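Local coordinates for tautomerase domain-containing protein (Gammaproteobacteria bacterium SG8_31, PDB 7M59) that is a small member of the tautomerase family, built on a beta-alpha-beta unit and assembled from six chains, at residues P1-R11 with Y37-G47. Residues are numbered along the deposited sequence; the frame is centred on the assembly and turned at random.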
ATOM      1  N   PRO A   1       8.358   8.790   8.128  1.00 21.97           N
ATOM      2  CA  PRO A   1       7.690   8.375   6.881  1.00 18.83           C
ATOM      3  C   PRO A   1       7.734   6.871   6.710  1.00 21.73           C
ATOM      4  O   PRO A   1       8.575   6.212   7.323  1.00 21.21           O
ATOM      5  CB  PRO A   1       8.518   9.055   5.786  1.00 19.33           C
ATOM      6  CG  PRO A   1       9.888   9.201   6.414  1.00 19.90           C
ATOM      7  CD  PRO A   1       9.605   9.532   7.854  1.00 19.75           C
ATOM      8  N   VAL A   2       6.844   6.330   5.885  1.00 18.33           N
ATOM      9  CA  VAL A   2       6.847   4.909   5.557  1.00 18.28           C
ATOM     10  C   VAL A   2       7.283   4.773   4.107  1.00 16.45           C
ATOM     11  O   VAL A   2       6.729   5.443   3.227  1.00 18.27           O
ATOM     12  CB  VAL A   2       5.463   4.276   5.781  1.00 18.37           C
ATOM     13  CG1 VAL A   2       5.486   2.779   5.410  1.00 19.68           C
ATOM     14  CG2 VAL A   2       5.029   4.463   7.230  1.00 21.49           C
ATOM     15  N   ILE A   3       8.286   3.928   3.862  1.00 18.31           N
ATOM     16  CA  ILE A   3       8.779   3.647   2.513  1.00 17.12           C
ATOM     17  C   ILE A   3       8.546   2.166   2.259  1.00 18.12           C
ATOM     18  O   ILE A   3       9.222   1.323   2.858  1.00 19.63           O
ATOM     19  CB  ILE A   3      10.269   3.993   2.335  1.00 17.92           C
ATOM     20  CG1 ILE A   3      10.634   5.336   3.004  1.00 18.97           C
ATOM     21  CG2 ILE A   3      10.637   3.968   0.839  1.00 20.00           C
ATOM     22  CD1 ILE A   3       9.978   6.557   2.351  1.00 20.00           C
ATOM     23  N   GLN A   4       7.576   1.844   1.405  1.00 16.74           N
ATOM     24  CA  GLN A   4       7.286   0.459   1.055  1.00 16.34           C
ATOM     25  C   GLN A   4       7.993   0.127  -0.246  1.00 16.40           C
ATOM     26  O   GLN A   4       7.901   0.886  -1.214  1.00 16.88           O
ATOM     27  CB  GLN A   4       5.786   0.211   0.905  1.00 17.53           C
ATOM     28  CG  GLN A   4       5.013   0.410   2.195  1.00 18.64           C
ATOM     29  CD  GLN A   4       3.525   0.407   1.947  1.00 19.42           C
ATOM     30  OE1 GLN A   4       2.898  -0.658   1.856  1.00 19.12           O
ATOM     31  NE2 GLN A   4       2.946   1.597   1.821  1.00 21.25           N
ATOM     32  N   CYS A   5       8.678  -1.007  -0.267  1.00 17.53           N
ATOM     33  CA  CYS A   5       9.493  -1.419  -1.408  1.00 17.68           C
ATOM     34  C   CYS A   5       8.998  -2.779  -1.868  1.00 17.57           C
ATOM     35  O   CYS A   5       9.274  -3.790  -1.218  1.00 18.10           O
ATOM     36  CB  CYS A   5      10.971  -1.489  -1.028  1.00 18.94           C
ATOM     37  SG  CYS A   5      11.598  -0.004  -0.250  1.00 20.99           S
ATOM     38  N   ASP A   6       8.250  -2.813  -2.971  1.00 16.85           N
ATOM     39  CA  ASP A   6       7.807  -4.075  -3.561  1.00 18.03           C
ATOM     40  C   ASP A   6       8.802  -4.448  -4.649  1.00 19.34           C
ATOM     41  O   ASP A   6       8.789  -3.873  -5.747  1.00 19.29           O
ATOM     42  CB  ASP A   6       6.394  -3.961  -4.115  1.00 18.05           C
ATOM     43  CG  ASP A   6       5.341  -3.997  -3.029  1.00 18.50           C
ATOM     44  OD1 ASP A   6       4.975  -5.114  -2.584  1.00 18.07           O
ATOM     45  OD2 ASP A   6       4.879  -2.910  -2.647  1.00 17.86           O
ATOM     46  N   ILE A   7       9.662  -5.421  -4.343  1.00 19.16           N
ATOM     47  CA  ILE A   7      10.766  -5.803  -5.214  1.00 19.36           C
ATOM     48  C   ILE A   7      10.609  -7.262  -5.621  1.00 20.31           C
ATOM     49  O   ILE A   7       9.877  -8.036  -5.001  1.00 20.42           O
ATOM     50  CB  ILE A   7      12.130  -5.564  -4.533  1.00 18.08           C
ATOM     51  CG1 ILE A   7      12.342  -6.567  -3.391  1.00 18.75           C
ATOM     52  CG2 ILE A   7      12.218  -4.130  -4.023  1.00 20.61           C
ATOM     53  CD1 ILE A   7      13.726  -6.430  -2.710  1.00 22.73           C
ATOM     54  N   ARG A   8      11.310  -7.642  -6.683  1.00 21.54           N
ATOM     55  CA  ARG A   8      11.276  -9.036  -7.106  1.00 19.30           C
ATOM     56  C   ARG A   8      12.174  -9.884  -6.208  1.00 19.63           C
ATOM     57  O   ARG A   8      13.231  -9.434  -5.761  1.00 23.25           O
ATOM     58  CB  ARG A   8      11.692  -9.161  -8.572  1.00 21.64           C
ATOM     59  CG  ARG A   8      10.579  -8.753  -9.557  1.00 21.88           C
ATOM     60  CD  ARG A   8      11.125  -8.573 -10.977  1.00 25.62           C
ATOM     61  NE  ARG A   8      12.150  -7.541 -10.947  1.00 25.84           N
ATOM     62  CZ  ARG A   8      13.310  -7.582 -11.588  1.00 28.48           C
ATOM     63  NH1 ARG A   8      13.627  -8.610 -12.372  1.00 27.16           N
ATOM     64  NH2 ARG A   8      14.162  -6.577 -11.433  1.00 26.00           N
ATOM     65  N   GLN A   9      11.727 -11.112  -5.943  1.00 21.64           N
ATOM     66  CA  GLN A   9      12.455 -12.054  -5.104  1.00 22.05           C
ATOM     67  C   GLN A   9      13.801 -12.409  -5.735  1.00 24.08           C
ATOM     68  O   GLN A   9      14.008 -12.258  -6.940  1.00 25.10           O
ATOM     69  CB  GLN A   9      11.630 -13.330  -4.912  1.00 23.79           C
ATOM     70  CG  GLN A   9      11.354 -14.035  -6.235  1.00 25.06           C
ATOM     71  CD  GLN A   9      10.323 -15.149  -6.138  1.00 28.56           C
ATOM     72  OE1 GLN A   9       9.636 -15.294  -5.127  1.00 32.47           O
ATOM     73  NE2 GLN A   9      10.212 -15.943  -7.198  1.00 30.79           N
ATOM     74  N   GLY A  10      14.723 -12.892  -4.904  1.00 23.67           N
ATOM     75  CA  GLY A  10      15.995 -13.411  -5.393  1.00 26.61           C
ATOM     76  C   GLY A  10      17.225 -12.671  -4.914  1.00 30.20           C
ATOM     77  O   GLY A  10      18.349 -13.132  -5.179  1.00 27.21           O
ATOM     78  N   ARG A  11      17.074 -11.541  -4.230  1.00 26.70           N
ATOM     79  CA  ARG A  11      18.217 -10.828  -3.687  1.00 26.29           C
ATOM     80  C   ARG A  11      18.675 -11.464  -2.377  1.00 25.86           C
ATOM     81  O   ARG A  11      17.904 -12.108  -1.661  1.00 26.93           O
ATOM     82  CB  ARG A  11      17.874  -9.358  -3.448  1.00 25.58           C
ATOM     83  CG  ARG A  11      18.057  -8.457  -4.655  1.00 25.48           C
ATOM     84  CD  ARG A  11      16.881  -8.552  -5.611  1.00 23.25           C
ATOM     85  NE  ARG A  11      17.070  -7.647  -6.737  1.00 22.48           N
ATOM     86  CZ  ARG A  11      16.094  -7.228  -7.533  1.00 23.38           C
ATOM     87  NH1 ARG A  11      14.843  -7.626  -7.324  1.00 24.23           N
ATOM     88  NH2 ARG A  11      16.370  -6.395  -8.531  1.00 25.65           N
ATOM     89  N   TYR A  37      12.162   8.605  12.577  1.00 23.94           N
ATOM     90  CA  TYR A  37      10.815   8.553  12.010  1.00 23.48           C
ATOM     91  C   TYR A  37      10.698   7.632  10.801  1.00 23.39           C
ATOM     92  O   TYR A  37       9.580   7.421  10.314  1.00 22.68           O
ATOM     93  CB  TYR A  37      10.347   9.944  11.557  1.00 23.48           C
ATOM     94  CG  TYR A  37      10.068  10.966  12.639  1.00 23.25           C
ATOM     95  CD1 TYR A  37       9.581  12.220  12.299  1.00 25.23           C
ATOM     96  CD2 TYR A  37      10.294  10.686  13.982  1.00 27.15           C
ATOM     97  CE1 TYR A  37       9.317  13.177  13.260  1.00 27.00           C
ATOM     98  CE2 TYR A  37      10.037  11.646  14.962  1.00 29.68           C
ATOM     99  CZ  TYR A  37       9.552  12.887  14.587  1.00 28.70           C
ATOM    100  OH  TYR A  37       9.283  13.848  15.538  1.00 32.60           O
ATOM    101  N   ILE A  38      11.799   7.102  10.286  1.00 21.61           N
ATOM    102  CA  ILE A  38      11.777   6.400   9.005  1.00 21.61           C
ATOM    103  C   ILE A  38      11.508   4.918   9.240  1.00 22.44           C
ATOM    104  O   ILE A  38      12.111   4.289  10.120  1.00 24.87           O
ATOM    105  CB  ILE A  38      13.092   6.610   8.238  1.00 23.07           C
ATOM    106  CG1 ILE A  38      13.274   8.094   7.901  1.00 23.32           C
ATOM    107  CG2 ILE A  38      13.107   5.766   6.975  1.00 21.55           C
ATOM    108  CD1 ILE A  38      14.623   8.423   7.297  1.00 22.39           C
ATOM    109  N   TYR A  39      10.595   4.353   8.450  1.00 18.02           N
ATOM    110  CA  TYR A  39      10.269   2.933   8.515  1.00 18.95           C
ATOM    111  C   TYR A  39      10.269   2.425   7.079  1.00 19.34           C
ATOM    112  O   TYR A  39       9.446   2.862   6.267  1.00 18.77           O
ATOM    113  CB  TYR A  39       8.916   2.725   9.197  1.00 19.74           C
ATOM    114  CG  TYR A  39       8.561   1.332   9.694  1.00 21.39           C
ATOM    115  CD1 TYR A  39       7.949   1.168  10.932  1.00 21.40           C
ATOM    116  CD2 TYR A  39       8.762   0.192   8.906  1.00 22.04           C
ATOM    117  CE1 TYR A  39       7.575  -0.087  11.392  1.00 21.08           C
ATOM    118  CE2 TYR A  39       8.391  -1.074   9.367  1.00 18.65           C
ATOM    119  CZ  TYR A  39       7.796  -1.197  10.610  1.00 20.02           C
ATOM    120  OH  TYR A  39       7.405  -2.426  11.081  1.00 20.28           O
ATOM    121  N   VAL A  40      11.223   1.555   6.754  1.00 18.85           N
ATOM    122  CA  VAL A  40      11.319   0.929   5.440  1.00 18.89           C
ATOM    123  C   VAL A  40      10.773  -0.486   5.545  1.00 19.52           C
ATOM    124  O   VAL A  40      11.127  -1.235   6.464  1.00 21.59           O
ATOM    125  CB  VAL A  40      12.766   0.920   4.922  1.00 20.36           C
ATOM    126  CG1 VAL A  40      12.835   0.235   3.569  1.00 19.79           C
ATOM    127  CG2 VAL A  40      13.298   2.340   4.825  1.00 21.35           C
ATOM    128  N   LEU A  41       9.910  -0.854   4.609  1.00 17.38           N
ATOM    129  CA  LEU A  41       9.281  -2.165   4.599  1.00 17.37           C
ATOM    130  C   LEU A  41       9.517  -2.794   3.236  1.00 20.43           C
ATOM    131  O   LEU A  41       9.229  -2.170   2.212  1.00 19.30           O
ATOM    132  CB  LEU A  41       7.781  -2.045   4.891  1.00 18.56           C
ATOM    133  CG  LEU A  41       7.005  -3.348   4.746  1.00 22.39           C
ATOM    134  CD1 LEU A  41       7.396  -4.295   5.884  1.00 22.84           C
ATOM    135  CD2 LEU A  41       5.531  -3.034   4.783  1.00 23.46           C
ATOM    136  N   ILE A  42      10.052  -4.016   3.219  1.00 18.13           N
ATOM    137  CA  ILE A  42      10.391  -4.713   1.985  1.00 17.94           C
ATOM    138  C   ILE A  42       9.441  -5.890   1.807  1.00 18.43           C
ATOM    139  O   ILE A  42       9.241  -6.683   2.737  1.00 19.01           O
ATOM    140  CB  ILE A  42      11.847  -5.208   1.998  1.00 18.31           C
ATOM    141  CG1 ILE A  42      12.812  -4.028   2.157  1.00 18.74           C
ATOM    142  CG2 ILE A  42      12.135  -5.996   0.723  1.00 20.18           C
ATOM    143  CD1 ILE A  42      14.239  -4.461   2.522  1.00 22.46           C
ATOM    144  N   ARG A  43       8.862  -6.010   0.616  1.00 17.64           N
ATOM    145  CA  ARG A  43       8.060  -7.169   0.249  1.00 17.45           C
ATOM    146  C   ARG A  43       8.594  -7.739  -1.054  1.00 18.77           C
ATOM    147  O   ARG A  43       8.840  -6.987  -2.001  1.00 18.61           O
ATOM    148  CB  ARG A  43       6.579  -6.798   0.077  1.00 17.66           C
ATOM    149  CG  ARG A  43       5.866  -6.446   1.378  1.00 18.21           C
ATOM    150  CD  ARG A  43       4.376  -6.142   1.123  1.00 17.83           C
ATOM    151  NE  ARG A  43       4.228  -4.934   0.310  1.00 16.58           N
ATOM    152  CZ  ARG A  43       3.844  -3.744   0.775  1.00 18.46           C
ATOM    153  NH1 ARG A  43       3.523  -3.572   2.062  1.00 17.01           N
ATOM    154  NH2 ARG A  43       3.768  -2.712  -0.058  1.00 15.57           N
ATOM    155  N   GLU A  44       8.757  -9.061  -1.109  1.00 20.78           N
ATOM    156  CA  GLU A  44       9.223  -9.746  -2.311  1.00 20.83           C
ATOM    157  C   GLU A  44       8.076 -10.451  -3.015  1.00 21.47           C
ATOM    158  O   GLU A  44       7.190 -11.020  -2.368  1.00 22.54           O
ATOM    159  CB  GLU A  44      10.294 -10.784  -1.975  1.00 22.60           C
ATOM    160  CG  GLU A  44      11.560 -10.208  -1.417  1.00 23.98           C
ATOM    161  CD  GLU A  44      12.484 -11.294  -0.893  1.00 27.66           C
ATOM    162  OE1 GLU A  44      12.033 -12.131  -0.079  1.00 30.66           O
ATOM    163  OE2 GLU A  44      13.648 -11.322  -1.323  1.00 27.70           O
ATOM    164  N   THR A  45       8.128 -10.447  -4.340  1.00 21.01           N
ATOM    165  CA  THR A  45       7.163 -11.119  -5.194  1.00 21.47           C
ATOM    166  C   THR A  45       7.890 -11.738  -6.374  1.00 21.62           C
ATOM    167  O   THR A  45       8.994 -11.309  -6.732  1.00 21.47           O
ATOM    168  CB  THR A  45       6.072 -10.158  -5.700  1.00 23.64           C
ATOM    169  OG1 THR A  45       6.644  -8.872  -5.980  1.00 23.60           O
ATOM    170  CG2 THR A  45       4.961 -10.027  -4.668  1.00 24.13           C
ATOM    171  N   PRO A  46       7.296 -12.745  -7.009  1.00 21.78           N
ATOM    172  CA  PRO A  46       7.861 -13.246  -8.263  1.00 23.42           C
ATOM    173  C   PRO A  46       7.828 -12.170  -9.337  1.00 24.80           C
ATOM    174  O   PRO A  46       6.989 -11.263  -9.324  1.00 21.15           O
ATOM    175  CB  PRO A  46       6.944 -14.420  -8.627  1.00 26.26           C
ATOM    176  CG  PRO A  46       6.235 -14.776  -7.390  1.00 29.23           C
ATOM    177  CD  PRO A  46       6.112 -13.517  -6.587  1.00 24.84           C
ATOM    178  N   GLY A  47       8.756 -12.282 -10.286  1.00 24.57           N
ATOM    179  CA  GLY A  47       8.759 -11.352 -11.398  1.00 23.77           C
ATOM    180  C   GLY A  47       7.444 -11.317 -12.145  1.00 24.16           C
ATOM    181  O   GLY A  47       7.031 -10.261 -12.627  1.00 23.12           O
TER
HETATM  182  O   HOH W   1       6.353  -7.238  -3.544  1.00 24.77           O
HETATM  183  O   HOH W   2      14.718  -9.992  -3.442  1.00 22.56           O
HETATM  184  O   HOH W   3       8.031 -14.096  -3.676  1.00 37.29           O
HETATM  185  O   HOH W   4      15.199 -13.396  -2.136  1.00 33.79           O
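Arg43 reaches from strand 39-45 across the face of strand 2-8 that carries Gln4 and Asp6, and its guanidinium is held between these two. A bend at chi3 (-66°) turns the group along the neighbouring strand: Arg43 NE meets Asp6 OD1 at 3.0 Å and Arg43 NH2 meets Asp6 OD2 at 2.8 Å, a side-on salt bridge with both oxygens taken on their syn sides, though the carboxylate is turned 34° from the guanidinium plane. At the far end NH1 and NH2 both grip Gln4 OE1, which lies in the guanidinium plane although the amide stands 87° to it; NH1 comes in on a lone pair, NH2 from above the carbonyl plane. Two partners thus fix the rotation of the group. Beneath, the strands run parallel, with backbone bonds from Tyr39 N to Pro1 O as far as Gln9 N to Thr45 O.

On the opposite face the contact is largely apolar up to Glu44, whose carboxylate pairs with Lys16. Cys5 SG rests against Val40 CG1 at 4.0 Å, and the CD1 tip of Ile7 lies on Ile42 CG2 at 3.8 Å. At one end the Pro1 ring nestles into the bend of Tyr37 and Ile38, its CG 3.9 Å from Ile38 CG1. At the other, the extended Gln9 side chain lies across Pro46, its NE2 hydrogen-bonded to Glu59, while Arg8 CG packs on Gly47 CA.

Helix 13-31 completes the beta-alpha-beta unit and covers the apolar face, Ile23 meeting Ile3 and Cys5, Met19 meeting Ile42. Strand 2-8 continues antiparallel into a second subunit and strand 39-45 into a third, where Asp6 of that subunit also binds Arg43.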